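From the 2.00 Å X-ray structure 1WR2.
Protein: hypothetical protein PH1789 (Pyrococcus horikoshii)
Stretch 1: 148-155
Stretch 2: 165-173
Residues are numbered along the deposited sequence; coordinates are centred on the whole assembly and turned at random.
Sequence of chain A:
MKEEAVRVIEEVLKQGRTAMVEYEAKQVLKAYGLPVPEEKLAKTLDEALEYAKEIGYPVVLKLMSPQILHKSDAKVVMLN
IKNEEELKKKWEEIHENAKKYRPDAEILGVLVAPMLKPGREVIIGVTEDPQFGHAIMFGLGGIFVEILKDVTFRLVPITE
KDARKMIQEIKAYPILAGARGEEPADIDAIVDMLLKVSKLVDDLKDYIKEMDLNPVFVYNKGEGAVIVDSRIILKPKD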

# COMPACT_ATOMS: atom_id res chain seq x y z
N LEU A 148 -9.69 -12.96 -13.32
CA LEU A 148 -10.22 -13.97 -12.42
C LEU A 148 -11.46 -13.51 -11.67
O LEU A 148 -12.29 -14.33 -11.27
N LYS A 149 -11.60 -12.20 -11.47
CA LYS A 149 -12.78 -11.65 -10.80
C LYS A 149 -13.14 -12.48 -9.57
O LYS A 149 -14.26 -13.01 -9.48
N ASP A 150 -12.22 -12.60 -8.63
CA ASP A 150 -12.45 -13.41 -7.43
C ASP A 150 -12.20 -12.61 -6.15
O ASP A 150 -11.12 -12.67 -5.57
N VAL A 151 -13.20 -11.87 -5.71
CA VAL A 151 -13.07 -11.07 -4.51
C VAL A 151 -14.31 -11.25 -3.64
O VAL A 151 -15.42 -11.39 -4.16
N THR A 152 -14.12 -11.26 -2.33
CA THR A 152 -15.23 -11.39 -1.40
C THR A 152 -15.27 -10.07 -0.64
O THR A 152 -14.27 -9.34 -0.63
N PHE A 153 -16.40 -9.75 -0.02
CA PHE A 153 -16.51 -8.50 0.72
C PHE A 153 -17.35 -8.64 1.98
O PHE A 153 -18.02 -9.65 2.20
N ARG A 154 -17.30 -7.61 2.82
CA ARG A 154 -18.05 -7.58 4.07
C ARG A 154 -18.21 -6.10 4.43
O ARG A 154 -17.38 -5.28 4.03
N LEU A 155 -19.26 -5.76 5.16
CA LEU A 155 -19.44 -4.36 5.55
C LEU A 155 -18.57 -4.07 6.78
O LEU A 155 -18.41 -4.92 7.66
N LYS A 165 -14.00 -15.96 7.49
CA LYS A 165 -15.00 -16.41 6.54
C LYS A 165 -14.76 -15.84 5.14
O LYS A 165 -14.72 -16.60 4.16
N MET A 166 -14.58 -14.53 5.02
CA MET A 166 -14.38 -13.94 3.69
C MET A 166 -13.08 -14.43 3.05
O MET A 166 -12.92 -14.38 1.83
N ILE A 167 -12.15 -14.91 3.86
CA ILE A 167 -10.90 -15.43 3.32
C ILE A 167 -11.16 -16.81 2.72
O ILE A 167 -10.59 -17.17 1.69
N GLN A 168 -12.05 -17.56 3.36
CA GLN A 168 -12.37 -18.91 2.90
C GLN A 168 -13.35 -18.94 1.73
O GLN A 168 -13.43 -19.94 1.01
N GLU A 169 -14.08 -17.85 1.53
CA GLU A 169 -15.06 -17.77 0.46
C GLU A 169 -14.51 -17.52 -0.94
O GLU A 169 -15.22 -17.75 -1.93
N ILE A 170 -13.27 -17.07 -1.06
CA ILE A 170 -12.71 -16.82 -2.40
C ILE A 170 -12.43 -18.15 -3.09
O ILE A 170 -12.03 -19.12 -2.45
N LYS A 171 -12.63 -18.19 -4.40
CA LYS A 171 -12.40 -19.42 -5.15
C LYS A 171 -10.96 -19.89 -5.00
O LYS A 171 -10.69 -21.08 -4.94
N ALA A 172 -10.04 -18.93 -4.94
CA ALA A 172 -8.62 -19.25 -4.81
C ALA A 172 -8.18 -19.62 -3.40
O ALA A 172 -6.99 -19.69 -3.12
N TYR A 173 -9.14 -19.87 -2.51
CA TYR A 173 -8.79 -20.23 -1.14
C TYR A 173 -7.87 -21.44 -1.04
O TYR A 173 -6.90 -21.44 -0.27

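A strand and the loop leading into it can hold a helix and the turn beyond it largely through alternate residues, and this pair of stretches from PH1789 is a compact example. Asp150, Thr152 and Arg154 direct their CA-to-CB bonds toward the second stretch, whereas Val151 and Phe153 point away; each of the three inward residues carries a polar group that finds a partner across the interface.

The strongest link is the salt bridge between Arg154 and Glu169. Arg154 NH1 lies 2.6 Å from Glu169 OE1 in a nearly straight hydrogen bond, and a weak one joins Arg154 NH2 to Glu169 OE2 at 3.1 Å, so the two charged groups meet through paired contacts. Glu169 reaches out in an m, t conformation, while Arg154 adopts a less regular one, with chi1 at -128° and chi3 at 139°, both between wells. In this conformation Arg154 NH1 also donates to the carbonyl O of Phe153, 3.0 Å away, tying the guanidinium back to its own strand.

At the other end, Asp150 (chi1 t) serves the backbone rather than a side chain. Its OD1 accepts a hydrogen bond from Lys171 N at 2.8 Å, and its OD2 accepts one from Ala172 N at 3.1 Å. These amides belong to the two central residues of a type I turn running from Ile170 to Tyr173, so a single carboxylate grips the turn. The ammonium of Lys171 stays beyond salt-bridge range, with its NZ 4.1 Å from Asp150 OD1.

Between these anchors, where the CA atoms of the two stretches come nearest, at Thr152 and Met166, the p rotamer of Thr152 places OG1 2.7 Å from the carbonyl O of Met166, to which it donates a hydrogen bond. The methyl of the same side chain also packs: Thr152 CG2 lies 3.4 Å from Ile170 CG2 and 3.6 Å from Glu169 CB. Ile170, with chi1 p and chi2 t, starts toward the strand, but its end leads away, leaving CG2 to make this contact.

Met166, buried and in a p, t, m conformation, extends beside the strand until its CE comes within 3.9 Å of Phe153 CA, a contact with the backbone of Phe153, whose CA-to-CB bond points away. Around the Arg154 guanidinium, Met166 N lies over one face, and Lys165 CG approaches the edge, 3.1 Å from Arg154 NH2. The remaining contacts are slighter; among them, the methyl CB of Ala172 sits 3.6 Å from Asp150 OD2.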

# COMPACT_ATOMS: atom_id res chain seq x y z
CB LEU A 148 -9.12 -14.42 -11.45
CG LEU A 148 -7.93 -15.13 -12.10
CD1 LEU A 148 -6.92 -15.54 -11.04
CD2 LEU A 148 -8.42 -16.36 -12.86
CB LYS A 149 -13.97 -11.67 -11.78
CG LYS A 149 -13.62 -11.17 -13.19
CD LYS A 149 -14.69 -11.55 -14.23
CE LYS A 149 -14.70 -13.05 -14.51
NZ LYS A 149 -15.60 -13.44 -15.65
CB ASP A 150 -11.56 -14.65 -7.49
CG ASP A 150 -11.74 -15.56 -6.29
OD1 ASP A 150 -12.90 -15.82 -5.89
OD2 ASP A 150 -10.71 -16.04 -5.77
CB VAL A 151 -12.92 -9.56 -4.84
CG1 VAL A 151 -11.80 -9.36 -5.85
CG2 VAL A 151 -14.23 -9.02 -5.40
CB THR A 152 -15.01 -12.57 -0.42
OG1 THR A 152 -13.78 -12.39 0.30
CG2 THR A 152 -14.96 -13.89 -1.19
CB PHE A 153 -17.08 -7.39 -0.18
CG PHE A 153 -18.58 -7.39 -0.27
CD1 PHE A 153 -19.36 -6.69 0.65
CD2 PHE A 153 -19.23 -8.10 -1.28
CE1 PHE A 153 -20.76 -6.69 0.57
CE2 PHE A 153 -20.63 -8.11 -1.37
CZ PHE A 153 -21.39 -7.40 -0.44
CB ARG A 154 -17.25 -8.30 5.16
CG ARG A 154 -18.00 -9.38 5.92
CD ARG A 154 -18.73 -10.32 4.98
NE ARG A 154 -18.63 -11.71 5.40
CZ ARG A 154 -18.37 -12.71 4.57
NH1 ARG A 154 -18.18 -12.46 3.28
NH2 ARG A 154 -18.30 -13.95 5.02
CB LEU A 155 -20.91 -4.07 5.87
CG LEU A 155 -21.84 -4.15 4.66
CD1 LEU A 155 -23.26 -3.74 5.05
CD2 LEU A 155 -21.30 -3.24 3.55
CB LYS A 165 -16.38 -16.03 7.06
CG LYS A 165 -17.56 -16.69 6.37
CD LYS A 165 -18.85 -16.36 7.10
CE LYS A 165 -20.09 -16.85 6.37
NZ LYS A 165 -21.34 -16.43 7.07
CB MET A 166 -14.41 -12.41 3.76
CG MET A 166 -13.25 -11.76 4.48
SD MET A 166 -13.57 -10.00 4.74
CE MET A 166 -13.55 -9.38 3.05
CB ILE A 167 -9.81 -15.57 4.41
CG1 ILE A 167 -9.47 -14.19 5.00
CG2 ILE A 167 -8.55 -16.19 3.81
CD1 ILE A 167 -8.41 -14.24 6.10
CB GLN A 168 -12.94 -19.72 4.06
CG GLN A 168 -12.05 -19.72 5.28
CD GLN A 168 -12.61 -20.52 6.43
OE1 GLN A 168 -13.82 -20.51 6.69
NE2 GLN A 168 -11.73 -21.22 7.15
CB GLU A 169 -16.10 -16.68 0.81
CG GLU A 169 -16.81 -16.91 2.13
CD GLU A 169 -17.87 -15.87 2.42
OE1 GLU A 169 -17.64 -14.68 2.11
OE2 GLU A 169 -18.93 -16.24 2.98
CB ILE A 170 -11.40 -15.98 -2.36
CG1 ILE A 170 -10.35 -16.70 -1.51
CG2 ILE A 170 -11.69 -14.58 -1.82
CD1 ILE A 170 -8.99 -16.01 -1.53
CB LYS A 171 -12.71 -19.21 -6.63
CG LYS A 171 -14.15 -18.81 -6.92
CD LYS A 171 -14.45 -18.89 -8.41
CE LYS A 171 -15.84 -18.37 -8.72
NZ LYS A 171 -15.98 -16.95 -8.28
CB ALA A 172 -7.79 -18.09 -5.32
CB TYR A 173 -10.03 -20.51 -0.30
CG TYR A 173 -9.63 -20.97 1.07
CD1 TYR A 173 -9.08 -20.08 1.99
CD2 TYR A 173 -9.70 -22.32 1.42
CE1 TYR A 173 -8.60 -20.51 3.21
CE2 TYR A 173 -9.22 -22.77 2.65
CZ TYR A 173 -8.67 -21.86 3.54
OH TYR A 173 -8.17 -22.28 4.75